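Local coordinates for protein VP1 (Merkel cell polyomavirus, PDB 4FMH) that forms the pentameric building blocks of the icosahedral viral capsid and binds sialylated oligosaccharides, a receptor interaction required for infection, at the interface of chains A and B. Sequence-based numbering; all coordinates share one arbitrary frame. Chains: chain A/B, VP1.

Contacts 1 and 2 belong to the same interface between neighbouring VP1 copies of a pentamer, with the centres of their C-alpha atoms about 30 Å apart. They share no residue or secondary-structure element. In both, a short proline-containing loop stretch of chain B packs against chain A, and water supplements the direct contacts. Contact 1 joins loop to loop by hydrogen bonds, whereas contact 2 lays a loop against strands of the jelly roll without a direct polar bond. In a ring of five VP1 copies, each subunit presents one surface to one neighbour and a different surface to the other.

Contact 1: the interface of chains A and B. Residues chain A 111-113, 115, 117, 122-124; chain B 53-56.
The guanidinium of A:Arg117 carries B:Pro54 on one face and the amide of B:Gln53 at its edge: the proline CD lies 3.9 Å above the centre of the plane. The amide oxygen OE1 of B:Gln53 lies near that plane and accepts a hydrogen bond from NH1 of A:Arg117 at 2.9 Å, on a lone pair with a C=O...N angle of 118°, while the amide is turned 62° from the guanidinium. Arginine suits this place because its long chain, extended from CG to NE, packs against the proline ring and still delivers its charged tip to the glutamine. The indole of A:Trp113 has A:Tyr112 CZ over one face, toward the rim, and the carbonyl oxygen of B:Gly56 at its edge, in plane.

Backbone groups complete the seam. B:Gly56 N donates to A:Trp113 O at 2.8 Å; glycine, with phi 91°, readily adopts this turn beside the indole. Water 1 links A:His111 O to B:Lys55 N, lying 2.8 Å from the latter. Between these bonds B:Pro54, lacking a backbone N-H, sets its CG 3.8 Å from A:Arg117 CG and 4.0 Å from A:Met115 CB.

All the residues lie in loops. A:Asp114, within the chain A loop, and B:Tyr50 and B:Asp51, just before 53-56, are glycan-pocket residues, so the contact may help set the receptor-binding loops.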
loop_
_atom_site.group_PDB
_atom_site.type_symbol
_atom_site.label_atom_id
_atom_site.label_comp_id
_atom_site.label_asym_id
_atom_site.label_seq_id
_atom_site.Cartn_x
_atom_site.Cartn_y
_atom_site.Cartn_z
ATOM N N HIS A 111 4.523 -16.637 21.590
ATOM C CA HIS A 111 4.603 -17.736 22.548
ATOM C C HIS A 111 4.110 -17.328 23.937
ATOM O O HIS A 111 4.596 -17.841 24.940
ATOM C CB HIS A 111 6.034 -18.281 22.619
ATOM C CG HIS A 111 7.061 -17.235 22.924
ATOM N ND1 HIS A 111 7.369 -16.847 24.210
ATOM C CD2 HIS A 111 7.837 -16.484 22.108
ATOM C CE1 HIS A 111 8.294 -15.905 24.174
ATOM N NE2 HIS A 111 8.595 -15.665 22.909
ATOM N N TYR A 112 3.157 -16.394 23.992
ATOM C CA TYR A 112 2.412 -16.134 25.219
ATOM C C TYR A 112 1.824 -17.482 25.670
ATOM O O TYR A 112 1.332 -18.246 24.839
ATOM C CB TYR A 112 1.318 -15.088 24.964
ATOM C CG TYR A 112 0.283 -15.001 26.055
ATOM C CD1 TYR A 112 0.626 -14.572 27.339
ATOM C CD2 TYR A 112 -1.042 -15.360 25.813
ATOM C CE1 TYR A 112 -0.323 -14.501 28.350
ATOM C CE2 TYR A 112 -2.002 -15.288 26.825
ATOM C CZ TYR A 112 -1.633 -14.859 28.085
ATOM O OH TYR A 112 -2.575 -14.793 29.084
ATOM N N TRP A 113 1.898 -17.784 26.966
ATOM C CA TRP A 113 1.610 -19.147 27.443
ATOM C C TRP A 113 0.200 -19.636 27.091
ATOM O O TRP A 113 -0.010 -20.828 26.860
ATOM C CB TRP A 113 1.899 -19.301 28.948
ATOM C CG TRP A 113 0.934 -18.604 29.874
ATOM C CD1 TRP A 113 1.089 -17.373 30.440
ATOM C CD2 TRP A 113 -0.324 -19.114 30.359
ATOM N NE1 TRP A 113 0.005 -17.077 31.236
ATOM C CE2 TRP A 113 -0.876 -18.125 31.205
ATOM C CE3 TRP A 113 -1.039 -20.306 30.152
ATOM C CZ2 TRP A 113 -2.117 -18.288 31.853
ATOM C CZ3 TRP A 113 -2.280 -20.473 30.799
ATOM C CH2 TRP A 113 -2.801 -19.463 31.638
ATOM N N MET A 115 -1.681 -18.399 24.454
ATOM C CA MET A 115 -1.993 -17.904 23.109
ATOM C C MET A 115 -2.692 -18.976 22.284
ATOM O O MET A 115 -2.245 -20.132 22.239
ATOM C CB MET A 115 -0.710 -17.464 22.392
ATOM C CG MET A 115 -0.811 -16.125 21.680
ATOM S SD MET A 115 0.836 -15.562 21.167
ATOM C CE MET A 115 0.590 -13.788 21.059
ATOM N N ARG A 117 -3.316 -20.969 19.132
ATOM C CA ARG A 117 -2.388 -21.329 18.060
ATOM C C ARG A 117 -2.999 -21.100 16.683
ATOM O O ARG A 117 -4.224 -21.171 16.520
ATOM C CB ARG A 117 -1.966 -22.791 18.182
ATOM C CG ARG A 117 -1.216 -23.176 19.450
ATOM C CD ARG A 117 -1.008 -24.673 19.429
ATOM N NE ARG A 117 -0.398 -25.222 20.640
ATOM C CZ ARG A 117 0.866 -25.628 20.729
ATOM N NH1 ARG A 117 1.679 -25.527 19.683
ATOM N NH2 ARG A 117 1.316 -26.140 21.870
ATOM N N GLY A 122 1.382 -25.367 16.118
ATOM C CA GLY A 122 1.946 -24.119 15.606
ATOM C C GLY A 122 2.197 -23.061 16.659
ATOM O O GLY A 122 1.953 -23.274 17.847
ATOM N N ALA A 123 2.688 -21.910 16.209
ATOM C CA ALA A 123 2.922 -20.764 17.076
ATOM C C ALA A 123 1.616 -20.062 17.443
ATOM O O ALA A 123 0.554 -20.341 16.873
ATOM C CB ALA A 123 3.882 -19.780 16.403
ATOM N N GLY A 124 1.701 -19.152 18.407
ATOM C CA GLY A 124 0.575 -18.297 18.753
ATOM C C GLY A 124 0.178 -17.378 17.609
ATOM O O GLY A 124 1.010 -16.997 16.771
ATOM N N GLN B 53 5.993 -22.148 20.366
ATOM C CA GLN B 53 4.730 -22.709 20.840
ATOM C C GLN B 53 4.293 -22.049 22.138
ATOM O O GLN B 53 5.125 -21.819 23.019
ATOM C CB GLN B 53 4.873 -24.212 21.124
ATOM C CG GLN B 53 5.243 -25.097 19.949
ATOM C CD GLN B 53 5.122 -26.570 20.288
ATOM O OE1 GLN B 53 4.027 -27.136 20.260
ATOM N NE2 GLN B 53 6.249 -27.197 20.614
ATOM N N PRO B 54 2.984 -21.792 22.286
ATOM C CA PRO B 54 2.447 -21.460 23.605
ATOM C C PRO B 54 2.578 -22.669 24.527
ATOM O O PRO B 54 2.228 -23.778 24.130
ATOM C CB PRO B 54 0.962 -21.195 23.330
ATOM C CG PRO B 54 0.825 -21.113 21.856
ATOM C CD PRO B 54 1.923 -21.908 21.270
ATOM N N LYS B 55 3.066 -22.453 25.745
ATOM C CA LYS B 55 3.256 -23.539 26.714
ATOM C C LYS B 55 1.932 -24.221 27.081
ATOM O O LYS B 55 1.898 -25.427 27.299
ATOM C CB LYS B 55 3.959 -23.012 27.968
ATOM C CG LYS B 55 4.312 -24.064 29.017
ATOM C CD LYS B 55 5.146 -23.445 30.125
ATOM C CE LYS B 55 5.067 -24.253 31.415
ATOM N NZ LYS B 55 5.751 -23.557 32.542
ATOM N N GLY B 56 0.848 -23.448 27.134
ATOM C CA GLY B 56 -0.454 -23.975 27.545
ATOM C C GLY B 56 -0.693 -23.851 29.042
ATOM O O GLY B 56 -1.817 -24.052 29.515
HETATM O O HOH W 1 4.547 -20.127 26.211
#

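Contact 2: the interface of chains A and B. Residues chain A 25, 100, 102, 277; chain B 204-205.
Strands of the chain A jelly roll, with a neighbouring loop residue, receive a loop corner of chain B here, A:Tyr277 of strand 276-287 meeting B:Pro204 and B:Ser205. The tyrosine side chain is directed with CG anti to the backbone N (chi1 168°), and the chain B loop passes over one face of its ring. The carbonyl carbon of B:Pro204, 3.8 Å above the ring plane, and the amide nitrogen of B:Ser205 sit toward the rim, their peptide tilted against the ring. On the same face, the B:Pro204 carbonyl O lies 3.3 Å from CE2. This broad apolar surface can accept prolyl carbons as well as the peptide edge: CD2 comes within 3.6 Å of B:Pro204 CB, and CE1 within 3.5 Å of B:Ser205 CB, both also over that face.

The proline ring is held from other directions too. Its CG approaches A:Val102 CG2 at 3.8 Å, one methyl of the branched valine side chain, well suited to pack against a rigid pyrrolidine. The extended chain of A:Glu100 brings its carboxylate into van der Waals contact with the same ring, CD lying 3.8 Å from B:Pro204 CB.

At the tyrosine tip A:Glu25 is poorly ordered, so its bonds are less certain. As modelled, its CD lies at the ring edge, in plane, and the phenol OH donates to the anti lone pair of OE2 at 2.5 Å, which may help fix the ring. Water 2, meeting OE2 and 2.7 Å from B:Ser205 O, would give an indirect polar link between the subunits. The small B:Ser205 side chain may allow its CA to pack closely on A:Tyr277 CE1.

In the fold, strands 21-28, 89-101 and 276-287, with the loop residue A:Val102 just beyond the second, form the surface for the B:Pro204-B:Ser205 loop.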
loop_
_atom_site.group_PDB
_atom_site.type_symbol
_atom_site.label_atom_id
_atom_site.label_comp_id
_atom_site.label_asym_id
_atom_site.label_seq_id
_atom_site.Cartn_x
_atom_site.Cartn_y
_atom_site.Cartn_z
ATOM N N GLU A 25 9.458 16.940 26.906
ATOM C CA GLU A 25 9.529 15.514 26.670
ATOM C C GLU A 25 8.577 14.802 27.624
ATOM O O GLU A 25 8.512 15.136 28.811
ATOM C CB GLU A 25 10.962 15.054 26.907
ATOM C CG GLU A 25 11.233 13.617 26.582
ATOM C CD GLU A 25 12.676 13.245 26.834
ATOM O OE1 GLU A 25 13.103 13.257 28.009
ATOM O OE2 GLU A 25 13.383 12.941 25.853
ATOM N N GLU A 100 6.668 8.815 18.893
ATOM C CA GLU A 100 6.937 7.414 18.578
ATOM C C GLU A 100 6.088 6.499 19.441
ATOM O O GLU A 100 5.960 6.715 20.644
ATOM C CB GLU A 100 8.417 7.096 18.823
ATOM C CG GLU A 100 8.873 5.750 18.226
ATOM C CD GLU A 100 10.372 5.693 17.992
ATOM O OE1 GLU A 100 10.889 6.548 17.244
ATOM O OE2 GLU A 100 11.030 4.790 18.550
ATOM N N VAL A 102 6.090 3.315 21.425
ATOM C CA VAL A 102 7.159 2.565 22.102
ATOM C C VAL A 102 6.739 1.114 22.350
ATOM O O VAL A 102 5.563 0.839 22.611
ATOM C CB VAL A 102 7.502 3.262 23.453
ATOM C CG1 VAL A 102 8.521 2.453 24.292
ATOM C CG2 VAL A 102 8.008 4.667 23.188
ATOM N N TYR A 277 5.655 8.084 23.013
ATOM C CA TYR A 277 6.626 9.086 23.437
ATOM C C TYR A 277 6.463 10.368 22.618
ATOM O O TYR A 277 6.123 10.312 21.432
ATOM C CB TYR A 277 8.042 8.527 23.276
ATOM C CG TYR A 277 9.128 9.563 23.397
ATOM C CD1 TYR A 277 9.647 9.903 24.640
ATOM C CD2 TYR A 277 9.627 10.208 22.272
ATOM C CE1 TYR A 277 10.637 10.863 24.753
ATOM C CE2 TYR A 277 10.620 11.169 22.377
ATOM C CZ TYR A 277 11.114 11.494 23.618
ATOM O OH TYR A 277 12.106 12.445 23.715
ATOM N N PRO B 204 13.304 6.199 22.251
ATOM C CA PRO B 204 13.200 7.486 21.544
ATOM C C PRO B 204 13.509 8.699 22.426
ATOM O O PRO B 204 13.627 9.813 21.912
ATOM C CB PRO B 204 11.742 7.507 21.070
ATOM C CG PRO B 204 11.018 6.706 22.114
ATOM C CD PRO B 204 11.976 5.603 22.505
ATOM N N SER B 205 13.649 8.485 23.736
ATOM C CA SER B 205 13.987 9.573 24.651
ATOM C C SER B 205 15.492 9.836 24.683
ATOM O O SER B 205 15.948 10.823 25.257
ATOM C CB SER B 205 13.458 9.295 26.066
ATOM O OG SER B 205 14.216 8.297 26.722
HETATM O O HOH W 2 15.848 13.264 26.420
#